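Long-range contact in hypothetical protein (Leishmania major, PDB 3LJN), which is of unknown function but, as an ankyrin-repeat protein, probably serves as a scaffold for binding other proteins: residues Pro46-His58 against Ala73-Pro87. Sequence-based numbering, arbitrary orientation.
Sequences PTIQNRFGCTALH and ASVGEVHSLWHGQKP
Leu57 meets Ala73, late in helix 66-75, its CD2 resting against the alanine backbone, and with this residues 73-87 begin to run beside residues 46-55. Gly76 passes close to Thr47, whose methyl CG2 lies against the carbonyl of Glu77. Val78 divides its branches: CG2 approaches Thr55 OG1 tip to tip and packs on Leu57 CB, while CG1 reaches the His58 ring. Ser80 then supplies a hydroxyl that donates to Gly53 O (OG to O, 2.9 Å), tying one hairpin loop to the next. Trp82 sends its indole toward the first segment, chi1 of -178° setting CG opposite the backbone N, and there Cys54 CB sits over the five-membered ring and Cys54 SG over the six-membered ring, a sulfur-aromatic contact. Trp82 CB covers one face of the His58 imidazole. In the type I' turn of residues 82-85, Gln85 O accepts from Trp82 N, and the same oxygen, near the edge of the imidazole, takes a weak hydrogen bond from His58 NE2 (NE2 to O 3.0 Å, N-H...O angle 134°). Pro87 comes last and covers the opposite face of the ring, its CG 3.8 Å from the centroid of the His58 ring, a CH-pi contact. The other ring nitrogen, His58 ND1, accepts from Thr55 N (3.2 Å), the donor tilted from the ring plane, closing a capping box at the start of helix 56-63. Thr55-Ala56-Leu57-His58 is thus a TALH variant of the ankyrin TPLH motif, whose histidine links the start of its helix to the loop that follows.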
ATOM      1  N   PRO A  46      10.318 -24.811  18.161  1.00 39.64           N
ATOM      2  CA  PRO A  46      10.958 -23.696  17.460  1.00 38.48           C
ATOM      3  C   PRO A  46      10.487 -22.315  17.884  1.00 37.93           C
ATOM      4  O   PRO A  46      11.300 -21.403  17.977  1.00 37.10           O
ATOM      5  CB  PRO A  46      10.559 -23.914  15.986  1.00 38.96           C
ATOM      6  CG  PRO A  46      10.041 -25.264  15.915  1.00 40.27           C
ATOM      7  CD  PRO A  46       9.481 -25.601  17.248  1.00 40.80           C
ATOM      8  N   THR A  47       9.185 -22.173  18.122  1.00 38.70           N
ATOM      9  CA  THR A  47       8.560 -20.871  18.335  1.00 38.58           C
ATOM     10  C   THR A  47       8.501 -20.460  19.820  1.00 38.69           C
ATOM     11  O   THR A  47       7.604 -19.725  20.233  1.00 39.29           O
ATOM     12  CB  THR A  47       7.126 -20.888  17.797  1.00 39.85           C
ATOM     13  OG1 THR A  47       6.414 -21.983  18.403  1.00 41.16           O
ATOM     14  CG2 THR A  47       7.106 -21.019  16.264  1.00 40.06           C
ATOM     15  N   ILE A  48       9.471 -20.912  20.608  1.00 38.40           N
ATOM     16  CA  ILE A  48       9.455 -20.732  22.054  1.00 38.94           C
ATOM     17  C   ILE A  48       9.904 -19.304  22.419  1.00 38.38           C
ATOM     18  O   ILE A  48      10.933 -18.824  21.940  1.00 37.51           O
ATOM     19  CB  ILE A  48      10.316 -21.840  22.732  1.00 39.30           C
ATOM     20  CG1 ILE A  48      10.117 -21.848  24.243  1.00 40.42           C
ATOM     21  CG2 ILE A  48      11.794 -21.716  22.349  1.00 38.39           C
ATOM     22  CD1 ILE A  48      10.829 -22.976  24.925  1.00 41.23           C
ATOM     23  N   GLN A  49       9.129 -18.634  23.274  1.00 39.18           N
ATOM     24  CA  GLN A  49       9.277 -17.188  23.460  1.00 38.97           C
ATOM     25  C   GLN A  49       9.875 -16.807  24.793  1.00 39.57           C
ATOM     26  O   GLN A  49       9.916 -17.610  25.715  1.00 40.40           O
ATOM     27  CB  GLN A  49       7.962 -16.422  23.220  1.00 39.70           C
ATOM     28  CG  GLN A  49       6.672 -17.134  23.578  1.00 41.11           C
ATOM     29  CD  GLN A  49       5.415 -16.364  23.117  1.00 42.08           C
ATOM     30  OE1 GLN A  49       5.469 -15.181  22.753  1.00 41.82           O
ATOM     31  NE2 GLN A  49       4.270 -17.047  23.148  1.00 43.57           N
ATOM     32  N   ASN A  50      10.393 -15.577  24.842  1.00 39.37           N
ATOM     33  CA  ASN A  50      10.932 -14.993  26.048  1.00 40.26           C
ATOM     34  C   ASN A  50       9.920 -13.964  26.468  1.00 41.23           C
ATOM     35  O   ASN A  50       9.022 -13.690  25.698  1.00 41.05           O
ATOM     36  CB  ASN A  50      12.326 -14.403  25.803  1.00 39.79           C
ATOM     37  CG  ASN A  50      12.310 -13.096  25.015  1.00 39.42           C
ATOM     38  OD1 ASN A  50      11.259 -12.541  24.692  1.00 39.56           O
ATOM     39  ND2 ASN A  50      13.504 -12.594  24.712  1.00 39.28           N
ATOM     40  N   ARG A  51      10.039 -13.393  27.662  1.00 42.55           N
ATOM     41  CA  ARG A  51       8.953 -12.555  28.206  1.00 43.94           C
ATOM     42  C   ARG A  51       8.433 -11.438  27.287  1.00 43.64           C
ATOM     43  O   ARG A  51       7.326 -10.973  27.493  1.00 44.83           O
ATOM     44  CB  ARG A  51       9.330 -11.976  29.572  1.00 45.63           C
ATOM     45  CG  ARG A  51      10.495 -11.001  29.563  1.00 45.54           C
ATOM     46  CD  ARG A  51      11.125 -10.920  30.937  1.00 47.32           C
ATOM     47  NE  ARG A  51      12.451 -10.297  30.920  1.00 47.44           N
ATOM     48  CZ  ARG A  51      12.715  -9.028  31.246  1.00 48.70           C
ATOM     49  NH1 ARG A  51      11.751  -8.186  31.611  1.00 49.88           N
ATOM     50  NH2 ARG A  51      13.964  -8.584  31.198  1.00 49.06           N
ATOM     51  N   PHE A  52       9.222 -11.029  26.288  1.00 42.36           N
ATOM     52  CA  PHE A  52       8.833 -10.000  25.300  1.00 42.22           C
ATOM     53  C   PHE A  52       8.272 -10.566  23.987  1.00 41.29           C
ATOM     54  O   PHE A  52       8.143  -9.842  22.997  1.00 41.15           O
ATOM     55  CB  PHE A  52      10.039  -9.121  24.918  1.00 41.84           C
ATOM     56  CG  PHE A  52      10.820  -8.611  26.083  1.00 42.91           C
ATOM     57  CD1 PHE A  52      11.996  -9.235  26.469  1.00 42.63           C
ATOM     58  CD2 PHE A  52      10.386  -7.510  26.792  1.00 44.54           C
ATOM     59  CE1 PHE A  52      12.726  -8.769  27.557  1.00 44.03           C
ATOM     60  CE2 PHE A  52      11.104  -7.040  27.875  1.00 45.88           C
ATOM     61  CZ  PHE A  52      12.279  -7.672  28.259  1.00 45.66           C
ATOM     62  N   GLY A  53       7.954 -11.851  23.963  1.00 40.94           N
ATOM     63  CA  GLY A  53       7.487 -12.486  22.745  1.00 40.35           C
ATOM     64  C   GLY A  53       8.524 -12.618  21.641  1.00 39.00           C
ATOM     65  O   GLY A  53       8.175 -12.816  20.484  1.00 38.78           O
ATOM     66  N   CYS A  54       9.803 -12.518  21.977  1.00 38.43           N
ATOM     67  CA  CYS A  54      10.853 -12.740  20.984  1.00 37.49           C
ATOM     68  C   CYS A  54      11.080 -14.241  20.795  1.00 36.93           C
ATOM     69  O   CYS A  54      10.982 -15.019  21.751  1.00 37.23           O
ATOM     70  CB  CYS A  54      12.162 -12.056  21.395  1.00 37.55           C
ATOM     71  SG  CYS A  54      13.507 -12.428  20.248  1.00 36.86           S
ATOM     72  N   THR A  55      11.352 -14.634  19.553  1.00 36.41           N
ATOM     73  CA  THR A  55      11.619 -16.026  19.215  1.00 36.10           C
ATOM     74  C   THR A  55      12.860 -16.097  18.360  1.00 35.69           C
ATOM     75  O   THR A  55      13.371 -15.076  17.899  1.00 35.71           O
ATOM     76  CB  THR A  55      10.515 -16.683  18.391  1.00 36.42           C
ATOM     77  OG1 THR A  55      10.685 -16.326  17.022  1.00 36.33           O
ATOM     78  CG2 THR A  55       9.153 -16.275  18.856  1.00 37.24           C
ATOM     79  N   ALA A  56      13.328 -17.314  18.127  1.00 35.60           N
ATOM     80  CA  ALA A  56      14.546 -17.532  17.373  1.00 35.55           C
ATOM     81  C   ALA A  56      14.484 -16.837  16.040  1.00 35.62           C
ATOM     82  O   ALA A  56      15.451 -16.232  15.622  1.00 35.83           O
ATOM     83  CB  ALA A  56      14.760 -19.019  17.163  1.00 35.72           C
ATOM     84  N   LEU A  57      13.349 -16.924  15.368  1.00 35.79           N
ATOM     85  CA  LEU A  57      13.253 -16.376  14.030  1.00 36.22           C
ATOM     86  C   LEU A  57      13.354 -14.843  14.031  1.00 36.40           C
ATOM     87  O   LEU A  57      14.052 -14.259  13.207  1.00 36.84           O
ATOM     88  CB  LEU A  57      11.955 -16.826  13.366  1.00 36.79           C
ATOM     89  CG  LEU A  57      11.876 -16.541  11.872  1.00 37.64           C
ATOM     90  CD1 LEU A  57      13.210 -16.906  11.204  1.00 37.73           C
ATOM     91  CD2 LEU A  57      10.722 -17.290  11.238  1.00 38.57           C
ATOM     92  N   HIS A  58      12.660 -14.189  14.955  1.00 36.33           N
ATOM     93  CA  HIS A  58      12.810 -12.757  15.119  1.00 36.70           C
ATOM     94  C   HIS A  58      14.298 -12.407  15.151  1.00 36.76           C
ATOM     95  O   HIS A  58      14.741 -11.492  14.460  1.00 37.43           O
ATOM     96  CB  HIS A  58      12.174 -12.282  16.430  1.00 36.73           C
ATOM     97  CG  HIS A  58      10.677 -12.224  16.418  1.00 37.24           C
ATOM     98  ND1 HIS A  58       9.896 -13.160  17.055  1.00 37.22           N
ATOM     99  CD2 HIS A  58       9.822 -11.305  15.913  1.00 38.13           C
ATOM    100  CE1 HIS A  58       8.621 -12.842  16.909  1.00 38.12           C
ATOM    101  NE2 HIS A  58       8.548 -11.719  16.221  1.00 38.68           N
ATOM    102  N   ALA A  73      12.114 -20.670   9.284  1.00 40.18           N
ATOM    103  CA  ALA A  73      10.905 -20.325   8.537  1.00 41.35           C
ATOM    104  C   ALA A  73      10.164 -21.574   8.041  1.00 42.78           C
ATOM    105  O   ALA A  73       8.946 -21.565   7.868  1.00 43.88           O
ATOM    106  CB  ALA A  73      11.250 -19.420   7.361  1.00 42.17           C
ATOM    107  N   SER A  74      10.903 -22.645   7.808  1.00 43.08           N
ATOM    108  CA  SER A  74      10.316 -23.872   7.297  1.00 44.73           C
ATOM    109  C   SER A  74       9.695 -24.749   8.391  1.00 44.60           C
ATOM    110  O   SER A  74       8.919 -25.657   8.094  1.00 46.25           O
ATOM    111  CB  SER A  74      11.376 -24.675   6.543  1.00 45.49           C
ATOM    112  OG  SER A  74      12.233 -25.362   7.452  1.00 44.52           O
ATOM    113  N   VAL A  75      10.031 -24.493   9.648  1.00 42.98           N
ATOM    114  CA  VAL A  75       9.628 -25.390  10.735  1.00 43.06           C
ATOM    115  C   VAL A  75       8.490 -24.838  11.597  1.00 42.97           C
ATOM    116  O   VAL A  75       7.764 -25.609  12.235  1.00 43.88           O
ATOM    117  CB  VAL A  75      10.841 -25.745  11.639  1.00 41.89           C
ATOM    118  CG1 VAL A  75      10.383 -26.342  12.930  1.00 41.94           C
ATOM    119  CG2 VAL A  75      11.758 -26.727  10.925  1.00 42.71           C
ATOM    120  N   GLY A  76       8.335 -23.514  11.618  1.00 42.17           N
ATOM    121  CA  GLY A  76       7.377 -22.876  12.516  1.00 42.15           C
ATOM    122  C   GLY A  76       6.924 -21.480  12.136  1.00 42.11           C
ATOM    123  O   GLY A  76       7.744 -20.572  11.935  1.00 41.01           O
ATOM    124  N   GLU A  77       5.604 -21.322  12.048  1.00 43.64           N
ATOM    125  CA  GLU A  77       4.967 -20.015  11.923  1.00 44.00           C
ATOM    126  C   GLU A  77       5.016 -19.305  13.289  1.00 42.87           C
ATOM    127  O   GLU A  77       4.464 -19.817  14.290  1.00 43.32           O
ATOM    128  CB  GLU A  77       3.513 -20.211  11.476  1.00 46.48           C
ATOM    129  CG  GLU A  77       2.756 -18.962  11.054  1.00 47.57           C
ATOM    130  CD  GLU A  77       1.485 -19.300  10.243  1.00 50.55           C
ATOM    131  OE1 GLU A  77       0.495 -19.822  10.827  1.00 52.11           O
ATOM    132  OE2 GLU A  77       1.475 -19.048   9.013  1.00 51.67           O
ATOM    133  N   VAL A  78       5.685 -18.146  13.336  1.00 41.72           N
ATOM    134  CA  VAL A  78       5.742 -17.320  14.546  1.00 40.98           C
ATOM    135  C   VAL A  78       4.410 -16.619  14.769  1.00 42.51           C
ATOM    136  O   VAL A  78       3.982 -15.859  13.921  1.00 43.43           O
ATOM    137  CB  VAL A  78       6.848 -16.252  14.435  1.00 39.75           C
ATOM    138  CG1 VAL A  78       6.580 -15.085  15.382  1.00 39.74           C
ATOM    139  CG2 VAL A  78       8.230 -16.866  14.700  1.00 38.40           C
ATOM    140  N   HIS A  79       3.771 -16.876  15.914  1.00 43.07           N
ATOM    141  CA  HIS A  79       2.484 -16.246  16.286  1.00 44.88           C
ATOM    142  C   HIS A  79       2.600 -15.251  17.431  1.00 44.50           C
ATOM    143  O   HIS A  79       1.673 -15.084  18.212  1.00 45.96           O
ATOM    144  CB  HIS A  79       1.469 -17.321  16.700  1.00 46.62           C
ATOM    145  CG  HIS A  79       0.946 -18.122  15.555  1.00 48.00           C
ATOM    146  ND1 HIS A  79       0.160 -17.568  14.564  1.00 49.72           N
ATOM    147  CD2 HIS A  79       1.102 -19.430  15.237  1.00 48.22           C
ATOM    148  CE1 HIS A  79      -0.141 -18.506  13.680  1.00 50.97           C
ATOM    149  NE2 HIS A  79       0.418 -19.644  14.066  1.00 50.07           N
ATOM    150  N   SER A  80       3.740 -14.601  17.548  1.00 42.84           N
ATOM    151  CA  SER A  80       3.920 -13.604  18.579  1.00 42.72           C
ATOM    152  C   SER A  80       4.591 -12.410  17.962  1.00 42.13           C
ATOM    153  O   SER A  80       5.180 -12.500  16.890  1.00 41.47           O
ATOM    154  CB  SER A  80       4.761 -14.153  19.727  1.00 41.67           C
ATOM    155  OG  SER A  80       6.080 -14.435  19.302  1.00 40.06           O
ATOM    156  N   LEU A  81       4.502 -11.293  18.665  1.00 42.64           N
ATOM    157  CA  LEU A  81       5.010 -10.026  18.189  1.00 42.60           C
ATOM    158  C   LEU A  81       6.101  -9.574  19.142  1.00 41.72           C
ATOM    159  O   LEU A  81       6.013  -9.814  20.341  1.00 41.89           O
ATOM    160  CB  LEU A  81       3.871  -9.010  18.148  1.00 44.57           C
ATOM    161  CG  LEU A  81       2.777  -9.341  17.130  1.00 45.98           C
ATOM    162  CD1 LEU A  81       1.403  -8.968  17.657  1.00 48.27           C
ATOM    163  CD2 LEU A  81       3.062  -8.674  15.790  1.00 46.24           C
ATOM    164  N   TRP A  82       7.135  -8.938  18.610  1.00 41.10           N
ATOM    165  CA  TRP A  82       8.209  -8.421  19.430  1.00 40.70           C
ATOM    166  C   TRP A  82       8.303  -6.930  19.185  1.00 41.74           C
ATOM    167  O   TRP A  82       8.581  -6.491  18.074  1.00 41.87           O
ATOM    168  CB  TRP A  82       9.520  -9.126  19.096  1.00 39.38           C
ATOM    169  CG  TRP A  82      10.663  -8.689  19.931  1.00 39.33           C
ATOM    170  CD1 TRP A  82      10.619  -8.276  21.229  1.00 40.04           C
ATOM    171  CD2 TRP A  82      12.035  -8.628  19.539  1.00 38.93           C
ATOM    172  NE1 TRP A  82      11.876  -7.938  21.666  1.00 40.16           N
ATOM    173  CE2 TRP A  82      12.768  -8.156  20.649  1.00 39.50           C
ATOM    174  CE3 TRP A  82      12.719  -8.919  18.354  1.00 38.46           C
ATOM    175  CZ2 TRP A  82      14.152  -7.972  20.614  1.00 39.69           C
ATOM    176  CZ3 TRP A  82      14.104  -8.749  18.323  1.00 38.59           C
ATOM    177  CH2 TRP A  82      14.802  -8.271  19.443  1.00 39.24           C
ATOM    178  N   HIS A  83       8.061  -6.151  20.234  1.00 42.78           N
ATOM    179  CA  HIS A  83       7.858  -4.723  20.089  1.00 44.26           C
ATOM    180  C   HIS A  83       6.900  -4.514  18.912  1.00 45.02           C
ATOM    181  O   HIS A  83       7.129  -3.677  18.058  1.00 45.71           O
ATOM    182  CB  HIS A  83       9.193  -3.997  19.855  1.00 44.18           C
ATOM    183  CG  HIS A  83      10.200  -4.181  20.957  1.00 43.84           C
ATOM    184  ND1 HIS A  83       9.881  -4.044  22.293  1.00 44.66           N
ATOM    185  CD2 HIS A  83      11.529  -4.454  20.915  1.00 43.17           C
ATOM    186  CE1 HIS A  83      10.964  -4.243  23.026  1.00 44.49           C
ATOM    187  NE2 HIS A  83      11.976  -4.494  22.214  1.00 43.61           N
ATOM    188  N   GLY A  84       5.844  -5.320  18.857  1.00 45.18           N
ATOM    189  CA  GLY A  84       4.798  -5.165  17.850  1.00 46.43           C
ATOM    190  C   GLY A  84       5.113  -5.715  16.479  1.00 45.74           C
ATOM    191  O   GLY A  84       4.356  -5.523  15.552  1.00 47.04           O
ATOM    192  N   GLN A  85       6.212  -6.431  16.338  1.00 43.99           N
ATOM    193  CA  GLN A  85       6.645  -6.848  15.010  1.00 43.59           C
ATOM    194  C   GLN A  85       6.827  -8.345  14.838  1.00 42.34           C
ATOM    195  O   GLN A  85       7.101  -9.078  15.787  1.00 41.31           O
ATOM    196  CB  GLN A  85       7.928  -6.113  14.636  1.00 43.30           C
ATOM    197  CG  GLN A  85       7.698  -4.610  14.477  1.00 45.01           C
ATOM    198  CD  GLN A  85       8.917  -3.903  13.959  1.00 45.18           C
ATOM    199  OE1 GLN A  85       9.993  -3.980  14.572  1.00 44.29           O
ATOM    200  NE2 GLN A  85       8.774  -3.209  12.812  1.00 46.67           N
ATOM    201  N   LYS A  86       6.673  -8.767  13.593  1.00 42.74           N
ATOM    202  CA  LYS A  86       6.786 -10.141  13.184  1.00 42.02           C
ATOM    203  C   LYS A  86       8.085 -10.239  12.398  1.00 41.28           C
ATOM    204  O   LYS A  86       8.505  -9.255  11.817  1.00 41.93           O
ATOM    205  CB  LYS A  86       5.611 -10.459  12.273  1.00 43.63           C
ATOM    206  CG  LYS A  86       4.931 -11.760  12.560  1.00 43.68           C
ATOM    207  CD  LYS A  86       4.055 -11.652  13.777  1.00 44.17           C
ATOM    208  CE  LYS A  86       3.158 -12.864  13.886  1.00 45.00           C
ATOM    209  NZ  LYS A  86       2.540 -13.208  12.553  1.00 46.63           N
ATOM    210  N   PRO A  87       8.713 -11.425  12.337  1.00 40.25           N
ATOM    211  CA  PRO A  87      10.045 -11.563  11.721  1.00 39.75           C
ATOM    212  C   PRO A  87      10.228 -11.032  10.295  1.00 40.99           C
ATOM    213  O   PRO A  87      11.337 -10.632   9.940  1.00 41.02           O
ATOM    214  CB  PRO A  87      10.267 -13.063  11.747  1.00 39.03           C
ATOM    215  CG  PRO A  87       9.485 -13.512  12.955  1.00 38.62           C
ATOM    216  CD  PRO A  87       8.236 -12.723  12.850  1.00 39.81           C
TER